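Local coordinates for protein putative rubredoxin reductase (Rhodopseudomonas palustris, PDB 3FG2) that uses a bound FAD to carry electrons from NADH to a ferredoxin, probably the one that serves the cytochrome P450 CYP199A2, at residues A[144-149]-A[228-233]; A[167-172]-A[198-203]; A[206-211]-A[219-224]. One frame throughout, in Å; residues are numbered along the deposited sequence.

Interaction 1: A[144-149]-A[228-233]; sequences HVVVIG and LPCDLV
Val145 pairs with Leu232 and Val146 with Val233 in parallel register, and the amide of Val146 gives a hydrogen bond of 2.8 Å to Leu232 O. Two residues before Val146, His144 O takes two amides: Asp231 N at 2.8 Å and, in a weak bond, Leu232 N. Asp231 then folds its carboxylate back on the same residue. Its CG lies between its backbone N and carbonyl carbon (chi1 59°), and from there OD2 accepts His144 N at 3.0 Å, met from above the carboxylate plane, while OD1 takes the amide of Lys143. Over one face of the His144 ring lie Cys230 CB and the carbonyl O of Pro229. On the side of Val146 and Val233, Val146 CG2 presses on Cys230 CB at 3.5 Å, tight for two carbons, and also touches SG. Further along, Ile148 CD1 reaches Val233 CG1 at 3.8 Å, the two side chains crossing obliquely. On the other side, Val145 CG2 meets Leu232 CG at 3.9 Å, and Phe157 of helix 152-163 packs on Val145. This pairing sets strand 232-235 beside strand 144-148, followed directly by Gly149, the first glycine of a GxGxxG sequence, consistent with the Rossmann-type NADH-binding domain of this reductase family.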
# COMPACT_ATOMS: atom_id res chain seq x y z
N HIS A 144 -14.40 17.73 14.30
CA HIS A 144 -13.95 18.19 13.00
C HIS A 144 -12.53 17.76 12.65
O HIS A 144 -11.57 18.18 13.31
CB HIS A 144 -14.05 19.72 13.01
CG HIS A 144 -14.01 20.35 11.65
ND1 HIS A 144 -13.89 19.62 10.49
CD2 HIS A 144 -14.10 21.64 11.28
CE1 HIS A 144 -13.91 20.44 9.46
NE2 HIS A 144 -14.04 21.67 9.91
N VAL A 145 -12.38 16.94 11.62
CA VAL A 145 -11.05 16.48 11.22
C VAL A 145 -10.63 16.98 9.84
O VAL A 145 -11.43 17.00 8.90
CB VAL A 145 -10.96 14.93 11.22
CG1 VAL A 145 -12.00 14.35 10.28
CG2 VAL A 145 -9.57 14.49 10.79
N VAL A 146 -9.37 17.41 9.72
CA VAL A 146 -8.85 17.84 8.43
C VAL A 146 -7.96 16.71 7.96
O VAL A 146 -7.05 16.29 8.67
CB VAL A 146 -7.99 19.13 8.52
CG1 VAL A 146 -7.25 19.34 7.20
CG2 VAL A 146 -8.87 20.33 8.79
N VAL A 147 -8.23 16.19 6.76
CA VAL A 147 -7.43 15.11 6.20
C VAL A 147 -6.46 15.69 5.17
O VAL A 147 -6.88 16.23 4.15
CB VAL A 147 -8.32 14.06 5.51
CG1 VAL A 147 -7.47 12.99 4.85
CG2 VAL A 147 -9.26 13.44 6.53
N ILE A 148 -5.16 15.60 5.46
CA ILE A 148 -4.14 16.11 4.56
C ILE A 148 -3.62 14.95 3.73
O ILE A 148 -2.97 14.05 4.26
CB ILE A 148 -2.94 16.73 5.32
CG1 ILE A 148 -3.44 17.77 6.34
CG2 ILE A 148 -1.97 17.37 4.33
CD1 ILE A 148 -2.35 18.37 7.23
N GLY A 149 -3.89 14.97 2.43
CA GLY A 149 -3.45 13.91 1.55
C GLY A 149 -4.63 13.15 0.97
O GLY A 149 -5.26 12.35 1.67
N LEU A 228 -8.14 26.33 8.14
CA LEU A 228 -9.32 25.49 8.26
C LEU A 228 -9.42 25.02 9.70
O LEU A 228 -8.55 24.31 10.19
CB LEU A 228 -9.22 24.27 7.33
CG LEU A 228 -9.21 24.52 5.83
CD1 LEU A 228 -9.25 23.18 5.10
CD2 LEU A 228 -10.42 25.37 5.43
N PRO A 229 -10.47 25.44 10.41
CA PRO A 229 -10.61 25.02 11.82
C PRO A 229 -10.82 23.52 11.91
O PRO A 229 -11.38 22.90 11.00
CB PRO A 229 -11.82 25.81 12.29
CG PRO A 229 -12.66 25.92 11.03
CD PRO A 229 -11.63 26.22 9.96
N CYS A 230 -10.36 22.93 13.01
CA CYS A 230 -10.49 21.50 13.23
C CYS A 230 -9.92 21.12 14.59
O CYS A 230 -9.09 21.84 15.14
CB CYS A 230 -9.76 20.73 12.12
SG CYS A 230 -7.96 20.94 12.12
N ASP A 231 -10.37 20.00 15.14
CA ASP A 231 -9.84 19.56 16.43
C ASP A 231 -9.09 18.25 16.27
O ASP A 231 -8.61 17.68 17.24
CB ASP A 231 -10.96 19.41 17.47
CG ASP A 231 -12.03 18.43 17.06
OD1 ASP A 231 -13.01 18.29 17.81
OD2 ASP A 231 -11.89 17.79 15.99
N LEU A 232 -8.98 17.80 15.02
CA LEU A 232 -8.27 16.57 14.70
C LEU A 232 -7.66 16.62 13.29
O LEU A 232 -8.30 17.08 12.34
CB LEU A 232 -9.22 15.37 14.81
CG LEU A 232 -8.66 13.97 14.54
CD1 LEU A 232 -7.58 13.62 15.56
CD2 LEU A 232 -9.79 12.95 14.61
N VAL A 233 -6.43 16.13 13.17
CA VAL A 233 -5.75 16.10 11.88
C VAL A 233 -5.22 14.70 11.58
O VAL A 233 -4.60 14.06 12.42
CB VAL A 233 -4.54 17.08 11.85
CG1 VAL A 233 -3.86 17.02 10.47
CG2 VAL A 233 -4.99 18.49 12.17

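Interaction 2: A[167-172]-A[198-203]; sequences EVDVVE and GIRMHY
His202 NE2 donates to Asp169 OD2 at 2.6 Å, in a nearly straight bond (169°) that uses the anti lone pair of the oxygen and lies in the plane of the ring. Carboxylate and imidazole are only 20° from coplanar. His202 and Asp169 stand on the same face of the sheet; CG of His202 is anti to its carbonyl carbon (chi1 -57°), beside its backbone N. The same OD2 touches Arg200 CB, whereas the guanidinium leads away. A positive charge on His202 would probably be stabilised by this carboxylate. An alanine in place of His202 would probably leave Asp169 OD2 without its imidazole donor and the carboxylate freer to turn. On the other face of the sheet, Val170 CB lies against Met201 SD at 3.6 Å, and Ile199 CG2 touches Val168 CG1 and Val170 CG2, each at 3.8 Å.

Parallel pairing holds these groups in place: Val168 O takes Arg200 N, Arg200 O takes Val170 N, Val170 O takes His202 N, and His202 O takes Glu172 N at 2.9 Å. Water 1 bridges Val168 N and Gly198 O; Gly198, with its positive phi, follows helix 184-196 in a Schellman motif. Farther out, Leu228 packs on Asp169 and His202, Leu155 of helix 152-163 on Met201, and Glu172 OE2 accepts Ala150 N in the glycine-rich turn. Strand 167-171, helix 184-196 and strand 200-202 form a beta-alpha-beta unit, and strand 200-202 is the outer strand at this end of a Rossmann-type parallel sheet.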
# COMPACT_ATOMS: atom_id res chain seq x y z
N GLU A 167 -17.09 16.36 11.00
CA GLU A 167 -17.02 17.32 9.91
C GLU A 167 -15.71 16.94 9.23
O GLU A 167 -14.71 16.68 9.91
CB GLU A 167 -16.93 18.72 10.48
CG GLU A 167 -17.34 19.78 9.51
CD GLU A 167 -18.52 20.56 10.02
OE1 GLU A 167 -19.56 19.93 10.34
OE2 GLU A 167 -18.41 21.81 10.09
N VAL A 168 -15.69 16.91 7.90
CA VAL A 168 -14.48 16.51 7.20
C VAL A 168 -14.02 17.44 6.09
O VAL A 168 -14.78 17.78 5.19
CB VAL A 168 -14.65 15.11 6.58
CG1 VAL A 168 -13.35 14.67 5.92
CG2 VAL A 168 -15.07 14.12 7.64
N ASP A 169 -12.75 17.83 6.17
CA ASP A 169 -12.13 18.68 5.16
C ASP A 169 -10.87 17.97 4.66
O ASP A 169 -10.03 17.56 5.46
CB ASP A 169 -11.76 20.05 5.73
CG ASP A 169 -12.94 20.99 5.80
OD1 ASP A 169 -13.72 20.94 6.77
OD2 ASP A 169 -13.12 21.78 4.85
N VAL A 170 -10.77 17.82 3.35
CA VAL A 170 -9.63 17.16 2.73
C VAL A 170 -8.73 18.15 2.01
O VAL A 170 -9.16 18.88 1.12
CB VAL A 170 -10.09 16.08 1.73
CG1 VAL A 170 -8.87 15.50 1.01
CG2 VAL A 170 -10.85 14.98 2.45
N VAL A 171 -7.46 18.17 2.42
CA VAL A 171 -6.46 19.06 1.85
C VAL A 171 -5.50 18.33 0.91
O VAL A 171 -4.75 17.45 1.35
CB VAL A 171 -5.65 19.74 2.98
CG1 VAL A 171 -4.45 20.48 2.40
CG2 VAL A 171 -6.54 20.68 3.77
N GLU A 172 -5.54 18.68 -0.37
CA GLU A 172 -4.67 18.08 -1.38
C GLU A 172 -3.93 19.17 -2.16
O GLU A 172 -4.53 20.17 -2.57
CB GLU A 172 -5.48 17.23 -2.36
CG GLU A 172 -4.66 16.73 -3.55
CD GLU A 172 -3.46 15.89 -3.12
OE1 GLU A 172 -2.44 15.89 -3.86
OE2 GLU A 172 -3.52 15.23 -2.06
N GLY A 198 -20.90 15.47 1.95
CA GLY A 198 -20.67 16.61 2.82
C GLY A 198 -19.21 16.84 3.17
O GLY A 198 -18.90 17.64 4.05
N ILE A 199 -18.31 16.15 2.49
CA ILE A 199 -16.88 16.32 2.73
C ILE A 199 -16.42 17.49 1.87
O ILE A 199 -16.69 17.53 0.67
CB ILE A 199 -16.12 15.04 2.35
CG1 ILE A 199 -16.54 13.91 3.30
CG2 ILE A 199 -14.62 15.30 2.37
CD1 ILE A 199 -16.05 12.52 2.90
N ARG A 200 -15.74 18.45 2.49
CA ARG A 200 -15.28 19.63 1.76
C ARG A 200 -13.87 19.38 1.22
O ARG A 200 -12.92 19.22 2.00
CB ARG A 200 -15.25 20.86 2.67
CG ARG A 200 -16.32 20.91 3.76
CD ARG A 200 -17.62 21.48 3.27
NE ARG A 200 -17.46 22.87 2.85
CZ ARG A 200 -18.45 23.63 2.39
NH1 ARG A 200 -19.68 23.14 2.28
NH2 ARG A 200 -18.20 24.88 2.01
N MET A 201 -13.74 19.36 -0.10
CA MET A 201 -12.45 19.14 -0.75
C MET A 201 -11.73 20.46 -1.03
O MET A 201 -12.34 21.44 -1.45
CB MET A 201 -12.65 18.39 -2.07
CG MET A 201 -11.97 17.04 -2.10
SD MET A 201 -12.60 15.91 -0.82
CE MET A 201 -12.51 14.35 -1.68
N HIS A 202 -10.42 20.48 -0.79
CA HIS A 202 -9.60 21.67 -1.02
C HIS A 202 -8.39 21.29 -1.87
O HIS A 202 -7.55 20.50 -1.44
CB HIS A 202 -9.13 22.24 0.31
CG HIS A 202 -10.24 22.58 1.25
ND1 HIS A 202 -10.92 23.78 1.20
CD2 HIS A 202 -10.80 21.87 2.25
CE1 HIS A 202 -11.85 23.79 2.14
NE2 HIS A 202 -11.80 22.64 2.79
N TYR A 203 -8.30 21.86 -3.07
CA TYR A 203 -7.20 21.56 -3.97
C TYR A 203 -6.18 22.69 -4.12
O TYR A 203 -6.47 23.84 -3.79
CB TYR A 203 -7.73 21.19 -5.35
CG TYR A 203 -8.68 20.02 -5.33
CD1 TYR A 203 -10.06 20.20 -5.44
CD2 TYR A 203 -8.20 18.72 -5.17
CE1 TYR A 203 -10.94 19.12 -5.39
CE2 TYR A 203 -9.06 17.64 -5.12
CZ TYR A 203 -10.43 17.84 -5.23
OH TYR A 203 -11.27 16.75 -5.19
O HOH W 1 -18.02 17.99 6.48

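Interaction 3: A[206-211]-A[219-224]; sequences RATEIA and GVVLSD
Thr208 and Glu209 both face Val221 in an antiparallel pairing whose strand axes run 160° apart, and the register slips by one residue there. Val221 O accepts Thr208 N at 2.8 Å, and Val221 N donates to Glu209 O at 2.8 Å. Thr208 OG1 sits between its backbone N and carbonyl carbon (chi1 59°), beside Val221 CG1, and shares water 2 with Leu222 O. The methyl CG2 of Thr208 rests on Ser223 CA at 3.5 Å. Glu209 runs out extended beside Val221, pointing the same way, and the valine's CG2 touches its OE1. At the Arg206 end of the pairing, Ser223 OG accepts Arg206 N at 3.0 Å and Ser223 N donates to Arg206 O. On the face of Ile210 and Val220, Ile210 CD1 touches Val220 CG2 at 4.0 Å; Ala207 CB also meets Val220, at CG1. Val146 and Ile148 of strand 144-148 pack against Val220 and Ala207, respectively. At Ala211 two weak bonds join its backbone to Gly219, whose backbone angles would jam a side chain against the preceding carbonyl. Strands 207-213 and 216-222 thus make a beta hairpin with a classic beta bulge, part of a three-strand antiparallel sheet packed against the Rossmann-type parallel sheet.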
# COMPACT_ATOMS: atom_id res chain seq x y z
N ARG A 206 -1.19 23.34 0.40
CA ARG A 206 -0.36 22.55 1.30
C ARG A 206 -0.59 23.07 2.70
O ARG A 206 -1.00 24.22 2.88
CB ARG A 206 1.14 22.75 1.04
CG ARG A 206 1.65 22.47 -0.34
CD ARG A 206 3.08 23.01 -0.44
NE ARG A 206 3.95 22.42 0.58
CZ ARG A 206 4.89 21.51 0.34
NH1 ARG A 206 5.09 21.08 -0.90
NH2 ARG A 206 5.61 21.02 1.34
N ALA A 207 -0.29 22.24 3.69
CA ALA A 207 -0.40 22.66 5.08
C ALA A 207 0.91 23.40 5.35
O ALA A 207 1.98 22.91 4.99
CB ALA A 207 -0.53 21.45 6.00
N THR A 208 0.83 24.58 5.94
CA THR A 208 2.03 25.35 6.24
C THR A 208 2.23 25.49 7.75
O THR A 208 3.29 25.93 8.20
CB THR A 208 1.96 26.77 5.65
OG1 THR A 208 0.82 27.45 6.18
CG2 THR A 208 1.88 26.72 4.13
N GLU A 209 1.21 25.11 8.51
CA GLU A 209 1.25 25.21 9.97
C GLU A 209 -0.00 24.59 10.58
O GLU A 209 -1.07 24.60 9.97
CB GLU A 209 1.35 26.69 10.37
CG GLU A 209 1.06 27.00 11.83
CD GLU A 209 1.17 28.49 12.17
OE1 GLU A 209 0.53 29.31 11.47
OE2 GLU A 209 1.88 28.85 13.13
N ILE A 210 0.13 24.02 11.78
CA ILE A 210 -1.00 23.44 12.49
C ILE A 210 -1.34 24.43 13.60
O ILE A 210 -0.58 24.56 14.57
CB ILE A 210 -0.66 22.09 13.15
CG1 ILE A 210 -0.26 21.06 12.08
CG2 ILE A 210 -1.85 21.62 14.00
CD1 ILE A 210 -1.26 20.93 10.94
N ALA A 211 -2.46 25.12 13.46
CA ALA A 211 -2.89 26.09 14.46
C ALA A 211 -3.29 25.40 15.75
O ALA A 211 -4.10 24.47 15.76
CB ALA A 211 -4.05 26.93 13.92
N GLY A 219 -6.83 24.03 14.13
CA GLY A 219 -7.00 24.22 12.70
C GLY A 219 -5.74 23.95 11.90
O GLY A 219 -4.66 23.76 12.46
N VAL A 220 -5.89 23.92 10.58
CA VAL A 220 -4.75 23.69 9.70
C VAL A 220 -4.58 24.90 8.78
O VAL A 220 -5.49 25.27 8.04
CB VAL A 220 -4.94 22.41 8.85
CG1 VAL A 220 -3.77 22.24 7.88
CG2 VAL A 220 -5.04 21.19 9.77
N VAL A 221 -3.42 25.53 8.86
CA VAL A 221 -3.14 26.69 8.03
C VAL A 221 -2.64 26.23 6.66
O VAL A 221 -1.78 25.34 6.57
CB VAL A 221 -2.08 27.60 8.70
CG1 VAL A 221 -2.00 28.93 7.96
CG2 VAL A 221 -2.45 27.84 10.16
N LEU A 222 -3.16 26.84 5.61
CA LEU A 222 -2.79 26.47 4.25
C LEU A 222 -1.88 27.47 3.56
O LEU A 222 -1.71 28.61 4.02
CB LEU A 222 -4.06 26.28 3.41
CG LEU A 222 -5.08 25.28 3.96
CD1 LEU A 222 -6.36 25.35 3.14
CD2 LEU A 222 -4.49 23.87 3.93
N SER A 223 -1.29 27.04 2.45
CA SER A 223 -0.39 27.87 1.66
C SER A 223 -1.08 29.06 1.00
O SER A 223 -0.42 29.89 0.37
CB SER A 223 0.32 27.02 0.60
OG SER A 223 -0.62 26.22 -0.10
N ASP A 224 -2.40 29.15 1.10
CA ASP A 224 -3.07 30.30 0.52
C ASP A 224 -3.33 31.33 1.62
O ASP A 224 -3.98 32.36 1.40
CB ASP A 224 -4.38 29.91 -0.18
CG ASP A 224 -5.37 29.26 0.75
OD1 ASP A 224 -6.46 28.89 0.26
OD2 ASP A 224 -5.07 29.12 1.95
O HOH W 2 0.39 29.90 5.07

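The three contacts lie on one side of the chain's centre. Interactions 1 and 2 have centres about 9 Å apart and share one parallel sheet, in which strands 144-148 and 167-171 are neighbours; interaction 3 lies about 10 Å from interaction 1 and about 13 Å from interaction 2, centre to centre. Along the chain, strand 144-148 comes first, then both strands of interaction 2, the hairpin of interaction 3, and last residues 228-233. That last segment serves two sheets: strand 227-229 finishes the antiparallel sheet beside strand 216-222, and strand 232-235 returns to the parallel one. The small sheet is thus an excursion between strands 200-202 and 232-235 of the probable NADH-binding domain.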